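Local coordinates for putative molybdenum carrier protein (Syntrophus aciditrophicus SB, PDB 3IMK) that is of unknown function but may bind and carry molybdenum, and belongs to the circularly permuted YpsA branch of the SLOG superfamily, at residues Y34-E45 and T52-Y63. Residues are numbered along the deposited sequence; the frame is centred on the assembly and turned at random.
Sequences YGGWVPKGRLAE and TYQLQEMPTSDY
A bend at chi2 (72°) folds Gln56 back so that its OE1 accepts the N-H of Gly36 at 3.0 Å, and a bend at chi3 (64°) in Arg42 brings NH2 2.8 Å from Tyr53 O, in both the carbonyl and the guanidinium plane. The same guanidinium also bonds Val49 O and Pro50 O, and through a water its NH1 reaches Glu57 OE2; an alanine here would probably leave Tyr53 O without its charged donor and the interstrand loop less firmly tied. Glu57 OE1, met from above its carboxylate plane, accepts the N-H of Gly41 (N to OE1 2.8 Å). Gln56 N to Gly36 O, Val38 N to Gln56 O and Met58 N to Val38 O add edge strand 56-57 beside 34-38 in the Rossmann-like parallel sheet of the SLOG fold. On one face of this pair Gln56 CB lies over the six-membered ring of Trp37, 4.0 Å from its centroid, while selenomethionine Met58 makes an oblique Met-aromatic contact, SE to CE3 3.6 Å. Trp37, whose NE1 bonds Asp73, and Met58 help line a pocket holding a bound polyether. Val38 points to the opposite face, its CG1 3.7 Å from Leu55 CD1, the side chains crossing at about a right angle.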
# COMPACT_ATOMS: atom_id res chain seq x y z
N TYR A 34 8.29 -6.84 5.85
CA TYR A 34 6.97 -6.70 5.29
C TYR A 34 6.02 -7.72 5.89
O TYR A 34 6.43 -8.66 6.60
CB TYR A 34 7.01 -6.83 3.75
CG TYR A 34 7.24 -8.22 3.30
CD1 TYR A 34 6.18 -9.10 3.11
CD2 TYR A 34 8.52 -8.71 3.10
CE1 TYR A 34 6.41 -10.43 2.72
CE2 TYR A 34 8.75 -10.01 2.72
CZ TYR A 34 7.69 -10.88 2.56
OH TYR A 34 7.91 -12.22 2.20
N GLY A 35 4.73 -7.50 5.62
CA GLY A 35 3.69 -8.41 6.01
C GLY A 35 2.38 -7.98 5.38
O GLY A 35 2.35 -7.25 4.39
N GLY A 36 1.28 -8.42 5.99
CA GLY A 36 -0.03 -8.02 5.53
C GLY A 36 -1.05 -9.11 5.70
O GLY A 36 -0.74 -10.31 5.68
N TRP A 37 -2.28 -8.70 5.82
CA TRP A 37 -3.42 -9.60 5.92
C TRP A 37 -4.00 -9.85 4.54
O TRP A 37 -4.24 -8.93 3.77
CB TRP A 37 -4.48 -8.96 6.79
CG TRP A 37 -4.01 -8.83 8.20
CD1 TRP A 37 -3.46 -7.71 8.80
CD2 TRP A 37 -4.02 -9.85 9.21
NE1 TRP A 37 -3.15 -7.97 10.15
CE2 TRP A 37 -3.50 -9.27 10.42
CE3 TRP A 37 -4.49 -11.16 9.24
CZ2 TRP A 37 -3.41 -10.00 11.61
CZ3 TRP A 37 -4.35 -11.89 10.41
CH2 TRP A 37 -3.82 -11.31 11.57
N VAL A 38 -4.24 -11.12 4.25
CA VAL A 38 -4.84 -11.58 3.01
C VAL A 38 -6.12 -12.35 3.33
O VAL A 38 -6.29 -12.80 4.47
CB VAL A 38 -3.81 -12.47 2.19
CG1 VAL A 38 -2.59 -11.62 1.80
CG2 VAL A 38 -3.40 -13.72 2.93
N PRO A 39 -7.00 -12.55 2.34
CA PRO A 39 -8.17 -13.40 2.62
C PRO A 39 -7.78 -14.81 3.03
O PRO A 39 -6.75 -15.29 2.61
CB PRO A 39 -8.92 -13.41 1.28
CG PRO A 39 -8.41 -12.18 0.54
CD PRO A 39 -6.98 -12.09 0.95
N LYS A 40 -8.66 -15.50 3.77
CA LYS A 40 -8.50 -16.94 3.92
C LYS A 40 -8.25 -17.56 2.55
O LYS A 40 -8.89 -17.20 1.58
CB LYS A 40 -9.73 -17.54 4.58
CG LYS A 40 -9.56 -18.98 4.95
CD LYS A 40 -10.87 -19.55 5.51
CE LYS A 40 -11.97 -19.78 4.45
NZ LYS A 40 -13.12 -20.56 5.02
N GLY A 41 -7.28 -18.47 2.47
CA GLY A 41 -6.92 -19.11 1.20
C GLY A 41 -5.96 -18.30 0.34
O GLY A 41 -5.57 -18.72 -0.73
N ARG A 42 -5.53 -17.14 0.85
CA ARG A 42 -4.61 -16.27 0.14
C ARG A 42 -5.18 -15.83 -1.22
O ARG A 42 -4.45 -15.69 -2.22
CB ARG A 42 -3.20 -16.90 -0.02
CG ARG A 42 -2.62 -17.52 1.20
CD ARG A 42 -1.35 -18.28 0.84
NE ARG A 42 -0.27 -17.44 0.34
CZ ARG A 42 0.63 -16.85 1.13
NH1 ARG A 42 0.53 -16.90 2.45
NH2 ARG A 42 1.63 -16.17 0.60
N LEU A 43 -6.47 -15.57 -1.27
CA LEU A 43 -7.11 -15.28 -2.54
C LEU A 43 -6.67 -13.94 -3.12
O LEU A 43 -6.51 -12.94 -2.38
CB LEU A 43 -8.63 -15.33 -2.45
CG LEU A 43 -9.18 -16.62 -1.87
CD1 LEU A 43 -10.75 -16.55 -1.81
CD2 LEU A 43 -8.74 -17.86 -2.63
N ALA A 44 -6.56 -13.90 -4.46
CA ALA A 44 -6.20 -12.70 -5.18
C ALA A 44 -6.58 -12.90 -6.65
O ALA A 44 -6.79 -14.02 -7.12
CB ALA A 44 -4.70 -12.40 -5.05
N GLU A 45 -6.67 -11.80 -7.37
CA GLU A 45 -6.73 -11.87 -8.83
C GLU A 45 -5.48 -12.59 -9.33
O GLU A 45 -4.37 -12.32 -8.82
CB GLU A 45 -6.76 -10.47 -9.40
CG GLU A 45 -6.74 -10.43 -10.90
CD GLU A 45 -6.74 -9.01 -11.43
OE1 GLU A 45 -5.71 -8.34 -11.29
OE2 GLU A 45 -7.77 -8.61 -12.00
N THR A 52 6.06 -17.64 -1.45
CA THR A 52 7.28 -16.94 -1.11
C THR A 52 6.99 -15.68 -0.27
O THR A 52 7.84 -15.23 0.50
CB THR A 52 8.05 -16.58 -2.36
OG1 THR A 52 7.14 -16.01 -3.31
CG2 THR A 52 8.68 -17.84 -2.97
N TYR A 53 5.79 -15.12 -0.39
CA TYR A 53 5.41 -13.96 0.41
C TYR A 53 4.89 -14.40 1.79
O TYR A 53 3.92 -15.17 1.89
CB TYR A 53 4.30 -13.17 -0.27
CG TYR A 53 4.66 -12.60 -1.63
CD1 TYR A 53 5.37 -11.41 -1.76
CD2 TYR A 53 4.28 -13.26 -2.80
CE1 TYR A 53 5.70 -10.89 -3.03
CE2 TYR A 53 4.60 -12.74 -4.03
CZ TYR A 53 5.29 -11.55 -4.14
OH TYR A 53 5.60 -11.06 -5.38
N GLN A 54 5.55 -13.89 2.84
CA GLN A 54 5.18 -14.21 4.22
C GLN A 54 4.04 -13.30 4.65
O GLN A 54 4.27 -12.11 4.93
CB GLN A 54 6.41 -14.10 5.14
CG GLN A 54 7.57 -15.00 4.71
CD GLN A 54 7.19 -16.47 4.68
OE1 GLN A 54 6.85 -17.05 5.72
NE2 GLN A 54 7.23 -17.08 3.49
N LEU A 55 2.81 -13.83 4.58
CA LEU A 55 1.59 -13.05 4.86
C LEU A 55 0.69 -13.78 5.81
O LEU A 55 0.90 -14.97 6.06
CB LEU A 55 0.85 -12.70 3.57
CG LEU A 55 1.73 -11.97 2.54
CD1 LEU A 55 1.06 -11.93 1.22
CD2 LEU A 55 1.99 -10.51 2.96
N GLN A 56 -0.33 -13.10 6.33
CA GLN A 56 -1.19 -13.70 7.36
C GLN A 56 -2.63 -13.79 6.85
O GLN A 56 -3.19 -12.82 6.37
CB GLN A 56 -1.12 -12.80 8.60
CG GLN A 56 0.34 -12.62 9.21
CD GLN A 56 1.39 -11.72 8.41
OE1 GLN A 56 1.13 -10.56 8.10
NE2 GLN A 56 2.59 -12.28 8.16
N GLU A 57 -3.25 -14.98 6.96
CA GLU A 57 -4.61 -15.17 6.51
C GLU A 57 -5.64 -14.69 7.54
O GLU A 57 -5.51 -14.98 8.75
CB GLU A 57 -4.87 -16.64 6.16
CG GLU A 57 -4.19 -17.11 4.91
CD GLU A 57 -4.47 -18.59 4.62
OE1 GLU A 57 -5.64 -19.01 4.68
OE2 GLU A 57 -3.50 -19.31 4.30
N MSE A 58 -6.70 -14.06 7.01
CA MSE A 58 -7.90 -13.68 7.79
C MSE A 58 -8.80 -14.91 7.98
O MSE A 58 -8.64 -15.94 7.30
CB MSE A 58 -8.68 -12.60 7.08
CG MSE A 58 -7.95 -11.30 6.94
SE MSE A 58 -7.92 -10.38 8.75
CE MSE A 58 -9.80 -9.83 8.84
N PRO A 59 -9.76 -14.82 8.89
CA PRO A 59 -10.67 -15.96 9.12
C PRO A 59 -11.62 -16.30 7.99
O PRO A 59 -12.13 -17.43 7.94
CB PRO A 59 -11.48 -15.52 10.35
CG PRO A 59 -10.81 -14.35 10.93
CD PRO A 59 -9.95 -13.73 9.88
N THR A 60 -11.92 -15.35 7.13
CA THR A 60 -12.81 -15.59 6.00
C THR A 60 -12.18 -15.10 4.71
O THR A 60 -11.19 -14.38 4.73
CB THR A 60 -14.25 -14.94 6.15
OG1 THR A 60 -14.21 -13.52 5.85
CG2 THR A 60 -14.77 -15.14 7.56
N SER A 61 -12.77 -15.51 3.60
CA SER A 61 -12.28 -15.15 2.28
C SER A 61 -12.65 -13.72 1.80
O SER A 61 -12.39 -13.39 0.64
CB SER A 61 -12.73 -16.19 1.27
OG SER A 61 -14.13 -16.28 1.27
N ASP A 62 -13.23 -12.90 2.69
CA ASP A 62 -13.75 -11.59 2.28
C ASP A 62 -12.67 -10.53 2.01
O ASP A 62 -11.82 -10.23 2.86
CB ASP A 62 -14.70 -11.04 3.35
CG ASP A 62 -15.47 -9.85 2.87
OD1 ASP A 62 -16.32 -10.00 1.95
OD2 ASP A 62 -15.24 -8.76 3.42
N TYR A 63 -12.74 -9.94 0.82
CA TYR A 63 -11.83 -8.86 0.51
C TYR A 63 -11.94 -7.64 1.44
O TYR A 63 -10.93 -7.13 1.92
CB TYR A 63 -12.02 -8.39 -0.94
CG TYR A 63 -11.32 -9.18 -2.03
CD1 TYR A 63 -10.09 -9.81 -1.82
CD2 TYR A 63 -11.83 -9.15 -3.33
CE1 TYR A 63 -9.42 -10.47 -2.88
CE2 TYR A 63 -11.20 -9.84 -4.37
CZ TYR A 63 -9.96 -10.47 -4.14
OH TYR A 63 -9.30 -11.10 -5.16
O HOH W 1 5.52 -11.18 7.15
O HOH W 2 -14.47 -18.75 6.79
O HOH W 3 2.78 -16.79 4.30
O HOH W 4 -0.95 -18.66 4.26